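Long-range contacts in Peptide/nickel transport system substrate-binding protein (Listeria monocytogenes serotype 1/2a, PDB 5KZT), which binds peptides and, as an OppA-type substrate-binding protein, probably delivers them to a membrane transporter for uptake: residues A61-E65 and I78-E82; Y113-A119 and L160-F166; N191-K197 and Y208-Y214; L52-G56 and Q511-F515. One frame throughout, in Å; residues are numbered along the deposited sequence.

Contact 1 (A61-E65 and I78-E82); sequences AGAAE and IKLRE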
# COMPACT_ATOMS: atom_id res chain seq x y z
N ALA A 61 7.57 11.44 16.99
CA ALA A 61 6.15 11.68 17.25
C ALA A 61 5.82 11.14 18.65
O ALA A 61 5.80 11.92 19.60
CB ALA A 61 5.29 11.05 16.18
N GLY A 62 5.64 9.82 18.79
CA GLY A 62 5.43 9.21 20.11
C GLY A 62 6.69 9.19 20.97
O GLY A 62 6.61 9.07 22.20
N ALA A 63 7.85 9.30 20.32
CA ALA A 63 9.12 9.36 21.02
C ALA A 63 9.32 10.79 21.47
O ALA A 63 9.13 11.71 20.68
CB ALA A 63 10.24 8.94 20.09
N ALA A 64 9.70 10.96 22.75
CA ALA A 64 9.87 12.28 23.36
C ALA A 64 11.12 13.01 22.89
O ALA A 64 11.16 14.22 22.92
CB ALA A 64 9.88 12.17 24.89
N GLU A 65 12.14 12.26 22.49
CA GLU A 65 13.38 12.84 22.00
C GLU A 65 14.12 11.86 21.09
O GLU A 65 13.70 10.71 20.94
CB GLU A 65 14.27 13.30 23.18
CG GLU A 65 14.73 12.15 24.08
CD GLU A 65 15.47 12.62 25.34
OE1 GLU A 65 15.04 13.60 25.97
OE2 GLU A 65 16.47 11.97 25.71
N ILE A 78 14.78 4.35 23.60
CA ILE A 78 13.81 5.36 23.16
C ILE A 78 12.95 5.81 24.33
O ILE A 78 12.29 4.99 24.95
CB ILE A 78 12.89 4.81 22.07
CG1 ILE A 78 13.72 4.35 20.85
CG2 ILE A 78 11.88 5.86 21.62
CD1 ILE A 78 12.96 3.53 19.83
N LYS A 79 12.96 7.10 24.62
CA LYS A 79 12.12 7.68 25.66
C LYS A 79 10.81 8.07 25.01
O LYS A 79 10.80 8.61 23.92
CB LYS A 79 12.80 8.89 26.31
CG LYS A 79 14.07 8.50 27.04
CD LYS A 79 14.79 9.69 27.62
CE LYS A 79 14.03 10.30 28.78
NZ LYS A 79 14.99 10.63 29.86
N LEU A 80 9.71 7.78 25.70
CA LEU A 80 8.37 8.04 25.18
C LEU A 80 7.77 9.30 25.78
O LEU A 80 8.11 9.68 26.89
CB LEU A 80 7.46 6.86 25.49
CG LEU A 80 7.91 5.51 24.95
CD1 LEU A 80 6.94 4.43 25.39
CD2 LEU A 80 8.02 5.58 23.43
N ARG A 81 6.86 9.94 25.04
CA ARG A 81 6.14 11.10 25.56
C ARG A 81 5.36 10.73 26.82
O ARG A 81 4.62 9.76 26.83
CB ARG A 81 5.17 11.66 24.51
CG ARG A 81 5.85 12.32 23.32
CD ARG A 81 4.91 13.30 22.65
NE ARG A 81 4.77 14.49 23.46
CZ ARG A 81 5.52 15.59 23.36
NH1 ARG A 81 6.49 15.69 22.44
NH2 ARG A 81 5.28 16.63 24.16
N GLU A 82 5.51 11.50 27.88
CA GLU A 82 4.76 11.26 29.11
C GLU A 82 3.42 11.96 29.14
O GLU A 82 2.66 11.78 30.10
CB GLU A 82 5.62 11.63 30.31
CG GLU A 82 6.90 10.79 30.26
CD GLU A 82 7.80 10.90 31.45
OE1 GLU A 82 8.93 10.37 31.33
OE2 GLU A 82 7.39 11.47 32.49
O HOH W 1 7.52 13.92 20.26
O HOH W 2 14.43 8.83 22.90

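Contact 2 (Y113-A119 and L160-F166); sequences YSYLFDA and LFAFPTF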
# COMPACT_ATOMS: atom_id res chain seq x y z
N TYR A 113 1.69 -8.06 7.26
CA TYR A 113 2.92 -7.27 7.35
C TYR A 113 3.88 -7.77 8.44
O TYR A 113 4.86 -7.11 8.78
CB TYR A 113 2.58 -5.80 7.60
CG TYR A 113 2.43 -4.93 6.38
CD1 TYR A 113 3.43 -4.87 5.40
CD2 TYR A 113 1.33 -4.09 6.24
CE1 TYR A 113 3.33 -4.01 4.33
CE2 TYR A 113 1.22 -3.25 5.16
CZ TYR A 113 2.21 -3.20 4.21
OH TYR A 113 2.11 -2.32 3.14
N SER A 114 3.63 -8.97 8.97
CA SER A 114 4.53 -9.52 9.98
C SER A 114 6.00 -9.58 9.50
O SER A 114 6.92 -9.48 10.31
CB SER A 114 4.05 -10.88 10.45
OG SER A 114 4.17 -11.82 9.42
N TYR A 115 6.20 -9.73 8.18
CA TYR A 115 7.54 -9.80 7.59
C TYR A 115 8.38 -8.52 7.79
O TYR A 115 9.60 -8.59 7.80
CB TYR A 115 7.47 -10.20 6.12
CG TYR A 115 6.90 -9.16 5.17
CD1 TYR A 115 7.73 -8.22 4.55
CD2 TYR A 115 5.55 -9.13 4.85
CE1 TYR A 115 7.21 -7.27 3.67
CE2 TYR A 115 5.03 -8.22 3.95
CZ TYR A 115 5.87 -7.28 3.37
OH TYR A 115 5.38 -6.36 2.48
N LEU A 116 7.75 -7.37 7.99
CA LEU A 116 8.48 -6.13 8.25
C LEU A 116 9.28 -6.22 9.55
O LEU A 116 10.30 -5.54 9.72
CB LEU A 116 7.53 -4.93 8.34
CG LEU A 116 6.80 -4.53 7.06
CD1 LEU A 116 5.89 -3.35 7.33
CD2 LEU A 116 7.77 -4.21 5.94
N PHE A 117 8.82 -7.07 10.46
CA PHE A 117 9.49 -7.26 11.73
C PHE A 117 10.75 -8.14 11.65
O PHE A 117 11.41 -8.34 12.67
CB PHE A 117 8.51 -7.78 12.80
CG PHE A 117 7.51 -6.76 13.21
CD1 PHE A 117 6.43 -6.44 12.41
CD2 PHE A 117 7.69 -6.07 14.39
CE1 PHE A 117 5.54 -5.45 12.78
CE2 PHE A 117 6.80 -5.10 14.77
CZ PHE A 117 5.72 -4.79 13.97
N ASP A 118 11.10 -8.61 10.46
CA ASP A 118 12.43 -9.18 10.20
C ASP A 118 13.56 -8.24 10.62
O ASP A 118 14.64 -8.69 10.94
CB ASP A 118 12.62 -9.46 8.70
CG ASP A 118 11.93 -10.71 8.23
OD1 ASP A 118 11.39 -11.50 9.05
OD2 ASP A 118 11.96 -10.94 6.97
N ALA A 119 13.30 -6.93 10.54
CA ALA A 119 14.21 -5.90 11.04
C ALA A 119 14.46 -5.95 12.55
O ALA A 119 15.49 -5.46 13.00
CB ALA A 119 13.68 -4.52 10.66
N LEU A 160 9.99 2.51 9.24
CA LEU A 160 9.19 1.45 9.86
C LEU A 160 8.48 1.96 11.11
O LEU A 160 7.28 1.72 11.29
CB LEU A 160 10.02 0.20 10.17
CG LEU A 160 10.70 -0.45 8.95
CD1 LEU A 160 11.56 -1.65 9.34
CD2 LEU A 160 9.67 -0.89 7.91
N PHE A 161 9.20 2.70 11.96
CA PHE A 161 8.59 3.27 13.17
C PHE A 161 7.42 4.23 12.84
O PHE A 161 6.53 4.42 13.65
CB PHE A 161 9.61 4.05 13.99
CG PHE A 161 10.72 3.23 14.60
CD1 PHE A 161 10.61 1.84 14.80
CD2 PHE A 161 11.87 3.87 15.03
CE1 PHE A 161 11.66 1.13 15.38
CE2 PHE A 161 12.91 3.16 15.62
CZ PHE A 161 12.79 1.79 15.80
N ALA A 162 7.44 4.81 11.65
CA ALA A 162 6.35 5.65 11.17
C ALA A 162 5.24 4.87 10.43
O ALA A 162 4.30 5.48 9.90
CB ALA A 162 6.94 6.71 10.25
N PHE A 163 5.33 3.55 10.38
CA PHE A 163 4.39 2.74 9.60
C PHE A 163 3.36 2.09 10.55
O PHE A 163 3.72 1.63 11.62
CB PHE A 163 5.15 1.69 8.79
CG PHE A 163 4.32 1.03 7.75
CD1 PHE A 163 4.04 1.70 6.56
CD2 PHE A 163 3.78 -0.23 7.96
CE1 PHE A 163 3.23 1.11 5.60
CE2 PHE A 163 2.98 -0.83 6.99
CZ PHE A 163 2.70 -0.15 5.81
N PRO A 164 2.07 2.06 10.16
CA PRO A 164 1.04 1.65 11.12
C PRO A 164 1.21 0.31 11.87
O PRO A 164 0.80 0.22 13.02
CB PRO A 164 -0.23 1.64 10.27
CG PRO A 164 -0.01 2.81 9.39
CD PRO A 164 1.43 2.65 8.96
N THR A 165 1.85 -0.68 11.26
CA THR A 165 2.06 -1.98 11.90
C THR A 165 2.90 -1.88 13.18
O THR A 165 2.79 -2.72 14.07
CB THR A 165 2.71 -3.01 10.94
OG1 THR A 165 2.32 -2.72 9.59
CG2 THR A 165 2.30 -4.45 11.31
N PHE A 166 3.72 -0.84 13.26
CA PHE A 166 4.58 -0.55 14.41
C PHE A 166 3.96 0.46 15.41
O PHE A 166 4.61 0.83 16.37
CB PHE A 166 5.93 -0.02 13.90
CG PHE A 166 6.73 -1.03 13.15
CD1 PHE A 166 6.41 -1.37 11.85
CD2 PHE A 166 7.81 -1.67 13.77
CE1 PHE A 166 7.17 -2.34 11.17
CE2 PHE A 166 8.56 -2.63 13.07
CZ PHE A 166 8.23 -2.96 11.79

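Contact 3 (N191-K197 and Y208-Y214); sequences NGPFELK and YVKNDKY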
# COMPACT_ATOMS: atom_id res chain seq x y z
N ASN A 191 -4.97 7.52 19.38
CA ASN A 191 -3.90 8.29 20.00
C ASN A 191 -3.29 9.27 19.01
O ASN A 191 -2.21 9.80 19.25
CB ASN A 191 -2.81 7.38 20.62
CG ASN A 191 -1.90 6.74 19.58
OD1 ASN A 191 -2.35 6.32 18.52
ND2 ASN A 191 -0.61 6.65 19.89
N GLY A 192 -4.00 9.55 17.92
CA GLY A 192 -3.51 10.43 16.87
C GLY A 192 -4.28 11.74 16.84
O GLY A 192 -5.07 12.00 17.73
N PRO A 193 -4.02 12.58 15.82
CA PRO A 193 -4.70 13.88 15.72
C PRO A 193 -6.23 13.86 15.68
O PRO A 193 -6.86 14.83 16.12
CB PRO A 193 -4.15 14.47 14.41
CG PRO A 193 -2.83 13.80 14.22
CD PRO A 193 -2.92 12.45 14.86
N PHE A 194 -6.81 12.78 15.15
CA PHE A 194 -8.24 12.67 14.96
C PHE A 194 -8.80 11.39 15.60
O PHE A 194 -8.08 10.40 15.78
CB PHE A 194 -8.54 12.71 13.46
CG PHE A 194 -8.12 13.98 12.79
CD1 PHE A 194 -8.92 15.11 12.84
CD2 PHE A 194 -6.91 14.06 12.13
CE1 PHE A 194 -8.52 16.31 12.25
CE2 PHE A 194 -6.49 15.26 11.55
CZ PHE A 194 -7.31 16.38 11.59
N GLU A 195 -10.06 11.47 16.01
CA GLU A 195 -10.86 10.29 16.30
C GLU A 195 -11.68 9.94 15.05
O GLU A 195 -12.09 10.85 14.33
CB GLU A 195 -11.84 10.60 17.40
CG GLU A 195 -11.20 11.05 18.69
CD GLU A 195 -12.21 11.14 19.81
OE1 GLU A 195 -13.06 12.06 19.77
OE2 GLU A 195 -12.14 10.28 20.71
N LEU A 196 -11.93 8.64 14.84
CA LEU A 196 -12.86 8.17 13.80
C LEU A 196 -14.26 8.04 14.39
O LEU A 196 -14.42 7.51 15.48
CB LEU A 196 -12.42 6.84 13.18
CG LEU A 196 -13.09 6.38 11.89
CD1 LEU A 196 -12.69 7.27 10.72
CD2 LEU A 196 -12.74 4.94 11.55
N LYS A 197 -15.25 8.54 13.66
CA LYS A 197 -16.66 8.43 14.04
C LYS A 197 -17.44 7.99 12.82
O LYS A 197 -16.97 8.12 11.69
CB LYS A 197 -17.23 9.79 14.48
CG LYS A 197 -16.60 10.41 15.70
CD LYS A 197 -16.94 9.63 16.97
CE LYS A 197 -16.44 10.33 18.23
NZ LYS A 197 -15.82 9.37 19.17
N TYR A 208 -13.61 12.11 10.55
CA TYR A 208 -12.50 12.36 11.44
C TYR A 208 -12.89 13.56 12.25
O TYR A 208 -13.36 14.55 11.68
CB TYR A 208 -11.23 12.67 10.66
CG TYR A 208 -10.73 11.54 9.78
CD1 TYR A 208 -10.07 10.45 10.33
CD2 TYR A 208 -10.90 11.57 8.39
CE1 TYR A 208 -9.61 9.42 9.55
CE2 TYR A 208 -10.43 10.53 7.60
CZ TYR A 208 -9.77 9.47 8.19
OH TYR A 208 -9.31 8.46 7.41
N VAL A 209 -12.72 13.49 13.57
CA VAL A 209 -12.98 14.65 14.42
C VAL A 209 -11.73 14.91 15.23
O VAL A 209 -11.10 13.98 15.71
CB VAL A 209 -14.21 14.45 15.34
CG1 VAL A 209 -14.48 15.72 16.12
CG2 VAL A 209 -15.45 14.12 14.52
N LYS A 210 -11.37 16.20 15.34
CA LYS A 210 -10.19 16.59 16.12
C LYS A 210 -10.20 15.92 17.50
O LYS A 210 -11.19 16.01 18.22
CB LYS A 210 -10.10 18.12 16.26
CG LYS A 210 -8.96 18.59 17.16
CD LYS A 210 -8.69 20.08 17.05
CE LYS A 210 -7.73 20.49 18.15
NZ LYS A 210 -7.17 21.86 18.04
N ASN A 211 -9.10 15.26 17.84
CA ASN A 211 -8.97 14.52 19.09
C ASN A 211 -8.52 15.47 20.19
O ASN A 211 -7.39 15.93 20.18
CB ASN A 211 -7.96 13.37 18.90
CG ASN A 211 -7.75 12.55 20.16
OD1 ASN A 211 -8.42 12.74 21.18
ND2 ASN A 211 -6.82 11.61 20.09
N ASP A 212 -9.40 15.73 21.16
CA ASP A 212 -9.08 16.62 22.28
C ASP A 212 -8.09 16.02 23.29
O ASP A 212 -7.55 16.75 24.12
CB ASP A 212 -10.37 17.05 23.00
CG ASP A 212 -10.27 18.43 23.63
OD1 ASP A 212 -9.48 18.62 24.58
OD2 ASP A 212 -11.00 19.34 23.17
N LYS A 213 -7.83 14.71 23.21
CA LYS A 213 -6.81 14.07 24.05
C LYS A 213 -5.48 13.79 23.34
O LYS A 213 -4.60 13.12 23.90
CB LYS A 213 -7.36 12.78 24.63
CG LYS A 213 -8.50 12.99 25.61
CD LYS A 213 -8.67 11.77 26.49
CE LYS A 213 -10.03 11.72 27.17
NZ LYS A 213 -11.10 11.48 26.16
N TYR A 214 -5.33 14.29 22.11
CA TYR A 214 -4.06 14.19 21.39
C TYR A 214 -3.04 15.17 21.97
O TYR A 214 -3.37 16.33 22.19
CB TYR A 214 -4.28 14.47 19.90
CG TYR A 214 -3.04 14.42 19.04
CD1 TYR A 214 -2.18 13.32 19.06
CD2 TYR A 214 -2.74 15.48 18.18
CE1 TYR A 214 -1.05 13.29 18.26
CE2 TYR A 214 -1.63 15.45 17.37
CZ TYR A 214 -0.78 14.36 17.41
OH TYR A 214 0.33 14.36 16.60
O HOH W 3 -5.88 16.88 17.81
O HOH W 4 -11.84 14.40 21.29

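Contact 4 (L52-G56 and Q511-F515); sequences LDKDG and QKNPF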
# COMPACT_ATOMS: atom_id res chain seq x y z
N LEU A 52 6.10 10.93 9.40
CA LEU A 52 6.69 11.74 8.32
C LEU A 52 6.34 13.21 8.48
O LEU A 52 5.19 13.55 8.70
CB LEU A 52 6.24 11.25 6.93
CG LEU A 52 7.14 10.16 6.33
CD1 LEU A 52 7.52 9.10 7.33
CD2 LEU A 52 6.53 9.54 5.07
N ASP A 53 7.36 14.06 8.40
CA ASP A 53 7.21 15.51 8.46
C ASP A 53 6.92 16.10 7.08
O ASP A 53 6.78 15.38 6.08
CB ASP A 53 8.45 16.16 9.13
CG ASP A 53 9.71 16.13 8.25
OD1 ASP A 53 9.62 15.84 7.04
OD2 ASP A 53 10.80 16.42 8.79
N LYS A 54 6.83 17.43 7.02
CA LYS A 54 6.47 18.12 5.79
C LYS A 54 7.45 17.88 4.63
O LYS A 54 7.06 18.03 3.48
CB LYS A 54 6.33 19.63 6.05
CG LYS A 54 7.64 20.35 6.37
CD LYS A 54 7.42 21.86 6.29
CE LYS A 54 8.73 22.61 6.15
NZ LYS A 54 9.46 22.63 7.44
N ASP A 55 8.70 17.54 4.92
CA ASP A 55 9.67 17.18 3.88
C ASP A 55 9.79 15.70 3.56
O ASP A 55 10.68 15.31 2.79
CB ASP A 55 11.05 17.74 4.25
CG ASP A 55 11.07 19.24 4.26
OD1 ASP A 55 10.36 19.87 3.43
OD2 ASP A 55 11.81 19.79 5.11
N GLY A 56 8.90 14.87 4.11
CA GLY A 56 8.94 13.42 3.88
C GLY A 56 9.96 12.66 4.70
O GLY A 56 10.28 11.52 4.38
N GLN A 511 -0.72 17.46 3.47
CA GLN A 511 0.54 16.74 3.36
C GLN A 511 0.36 15.42 2.63
O GLN A 511 -0.33 14.54 3.13
CB GLN A 511 1.13 16.48 4.74
CG GLN A 511 2.41 15.67 4.71
CD GLN A 511 3.11 15.70 6.05
OE1 GLN A 511 3.33 16.78 6.61
NE2 GLN A 511 3.44 14.53 6.57
N LYS A 512 0.98 15.31 1.45
CA LYS A 512 1.06 14.06 0.72
C LYS A 512 2.37 13.39 1.10
O LYS A 512 3.44 13.91 0.83
CB LYS A 512 1.00 14.29 -0.80
CG LYS A 512 1.13 13.03 -1.67
CD LYS A 512 -0.13 12.16 -1.59
CE LYS A 512 0.10 10.78 -2.16
NZ LYS A 512 0.89 9.91 -1.26
N ASN A 513 2.29 12.23 1.72
CA ASN A 513 3.49 11.49 2.08
C ASN A 513 4.08 10.75 0.89
O ASN A 513 3.33 10.16 0.11
CB ASN A 513 3.15 10.55 3.22
CG ASN A 513 2.67 11.32 4.45
OD1 ASN A 513 3.31 12.29 4.85
ND2 ASN A 513 1.56 10.90 5.04
N PRO A 514 5.42 10.77 0.74
CA PRO A 514 6.04 10.09 -0.39
C PRO A 514 6.07 8.56 -0.27
O PRO A 514 6.36 7.90 -1.24
CB PRO A 514 7.46 10.64 -0.41
CG PRO A 514 7.74 11.01 1.00
CD PRO A 514 6.42 11.48 1.57
N PHE A 515 5.82 8.03 0.92
CA PHE A 515 5.71 6.58 1.13
C PHE A 515 4.96 6.40 2.43
O PHE A 515 4.66 7.38 3.14
CB PHE A 515 7.10 5.91 1.17
CG PHE A 515 8.07 6.55 2.13
CD1 PHE A 515 8.02 6.25 3.50
CD2 PHE A 515 9.04 7.43 1.67
CE1 PHE A 515 8.90 6.84 4.39
CE2 PHE A 515 9.95 8.02 2.55
CZ PHE A 515 9.88 7.73 3.92
O HOH W 5 5.63 13.70 4.24
O HOH W 6 5.57 15.61 2.25

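Contact 1 (A61-E65 and I78-E82)
G62 and R81 meet through their main chains: R81 N donates to G62 O at 3.0 Å, and A64 N donates to K79 O at 2.8 Å. The two bonds flank A63 and L80, which form a single beta bridge just past the end of strand 75-79. A63 CA lies 3.4 Å from K79 O in a C-H...O contact, so that carbonyl has company besides A64 N. Side chains add little: A63 CB meets I78 CG2 at 3.8 Å, and A64 CB touches the L80 carbonyl group.

R81 contributes more than its backbone. With CG beside its own N (chi1 -69°), the side chain starts out along the first segment, CG near G62 O and CD 3.5 Å from A61 O. A bend at chi3 then sets the guanidinium so that NH1 donates, in plane at the group's edge, to a water that in turn donates hydrogen bonds to A61 O and A63 O. A second water joins E65 O to K79 N. At the outer margin E65 and K79 touch through OE2 and CD, while OE2 and K79 NZ stay 4.6 Å apart, too far for a salt bridge.

Farther out, R81 NE pairs with D83 and the guanidinium lies in a cation-pi contact with W215. Backbone hydrogen bonds continue outward from both segments, from A61 and A63 to L49 and from L80 to Y144. Chemically this is a junction of main-chain amides and carbonyls, and the cation of R81 probably gains from the water-linked carbonyls as well as from D83.

Contact 2 (Y113-A119 and L160-F166)
F117 and F166 lie in an offset stack, their planes 9° apart and their centroids separated by 4.0 Å. The two side chains arrive from opposite directions, and F117 CE2 comes to 3.5 Å from F166 CE2. L116 CB closes on the edge of the F166 ring, while the T165 carbonyl oxygen sits at the edge of F117, near its plane.

The second aromatic pair meets almost at right angles. F163 points its edge at the face of Y113 in a T-shaped contact, planes at 82° and centroids 4.9 Å apart. Its CG is anti to the backbone N (chi1 -167°), which sends the ring out toward the tyrosine. L116 fills the space between the pairs: its CD1 meets F163 CD2 at 3.8 Å, and its CD2 approaches L160 CD2 more loosely. T165 also reaches across, OG1 lying 3.7 Å from Y113 CB and CG2 packing on F117 CE1. At the far end A119 CB rests on L160 CD1.

W101, from helix 94-105, adds edge-to-face contacts to both stacked rings, and its NE1 bonds to F166 O. The packing is entirely buried and joins the 3-10 segment to the end of helix 157-161 and the residues that follow it. Y113 OH hydrogen-bonds to D428 and to the backbone of the bound peptide, so F163 backs a ring that lines the peptide-binding site of this OppA-type protein.

Contact 3 (N191-K197 and Y208-Y214)
E195 and V209 make the central hydrogen-bonded pair of an antiparallel hairpin, E195 N to V209 O at 2.7 Å and V209 N to E195 O at 2.8 Å. Further along, N211 N donates to P193 O at 2.9 Å, which carries the pairing past the end of the strands. C-H...O contacts from F194 CA to V209 O and from Y208 CA to E195 O lie alongside.

The side-chain hydrogen bond across the contact comes from N211. A chi1 of 180° turns CG away from the backbone N and carries the amide across to G192, where ND2 meets its O at 3.0 Å, within both the amide and the carbonyl plane. OD1 turns back to accept K213 N in an Asx turn, with the donor above its carbonyl plane, and the two bonds together fix the amide's rotation. One water bridges P193 O and N211 O; another links E195 OE1 to D212 N.

Apolar contacts fall in three places. Y214 lays one face against G192 and P193, with P193 CA 3.8 Å from the ring centroid in a CH-pi contact. Toward the other end L196 CD1 touches Y208 CE1 at 3.9 Å, and F194 CB meets Y208 CB. On the face that carries E195 and V209, K197 CG brushes V209 CG2 at 4.1 Å.

Strand 194-197 is an outer strand of its mixed sheet, and strand 205-210 passes the pairing on to 224-229. Helix 36-45 packs through V41 on L196 and Y208, while the Y214 hydroxyl bonds to E47 just beyond that helix and to K522 near the C terminus.

Contact 4 (L52-G56 and Q511-F515)
L52 reaches across to N513, P514 and F515. CB, the first atom out, lies 3.7 Å from N513 OD1. From CG the chain forks. CD1 comes within 4.0 Å of F515 CE1 and also packs on A162. CD2 is the busier methyl: it sits over one face of the F515 ring, offset toward the rim, in a CH-pi contact with the centroid 4.0 Å away. The same methyl lies 3.4 Å from F515 O and also touches P514 CD.

L52 ends strand 50-52, and the chain then folds through a type I beta turn from D53 to G56, closed by G56 N to D53 O. In the OppA-type binding-protein fold this brings an early loop against strand 511-512, close to the C terminus. G56 CA lies 3.9 Å from P514 CD.

The carbonyl of L52 is held by Q511. With CG anti to its backbone N (chi1 177°), the glutamine extends toward the turn and NE2 donates to L52 O at 2.9 Å, from well above the carbonyl plane. The same amide nitrogen donates to N513 OD1 at 2.8 Å, with both acceptors close to the amide plane. OE1, the other tip atom, faces K54 CA at 3.5 Å. N513 is steadied in turn through ND2, which bonds to T520 OG1 and P517 O.

In the fold
From the N terminus, contact 4 opens first, at 52-56, and closes only at 511-515, 455 residues on, so the other three nest inside its loop. Contact 1 closes a short loop holding strand 68-69 and most of strand 75-79. Contact 2 then spans 41 residues, from the 3-10 turn after helix 94-105 to the end of helix 157-161. Contact 3 closes the hairpin of 194-197 and 205-210. These three follow in series and none cross. Contact 2 touches contact 1 through F161 and I78, and contact 4 through A162 and L52, while contact 3 touches none of the others, its nearest atoms about 6 Å from contact 1 and about 9 Å from contacts 2 and 4.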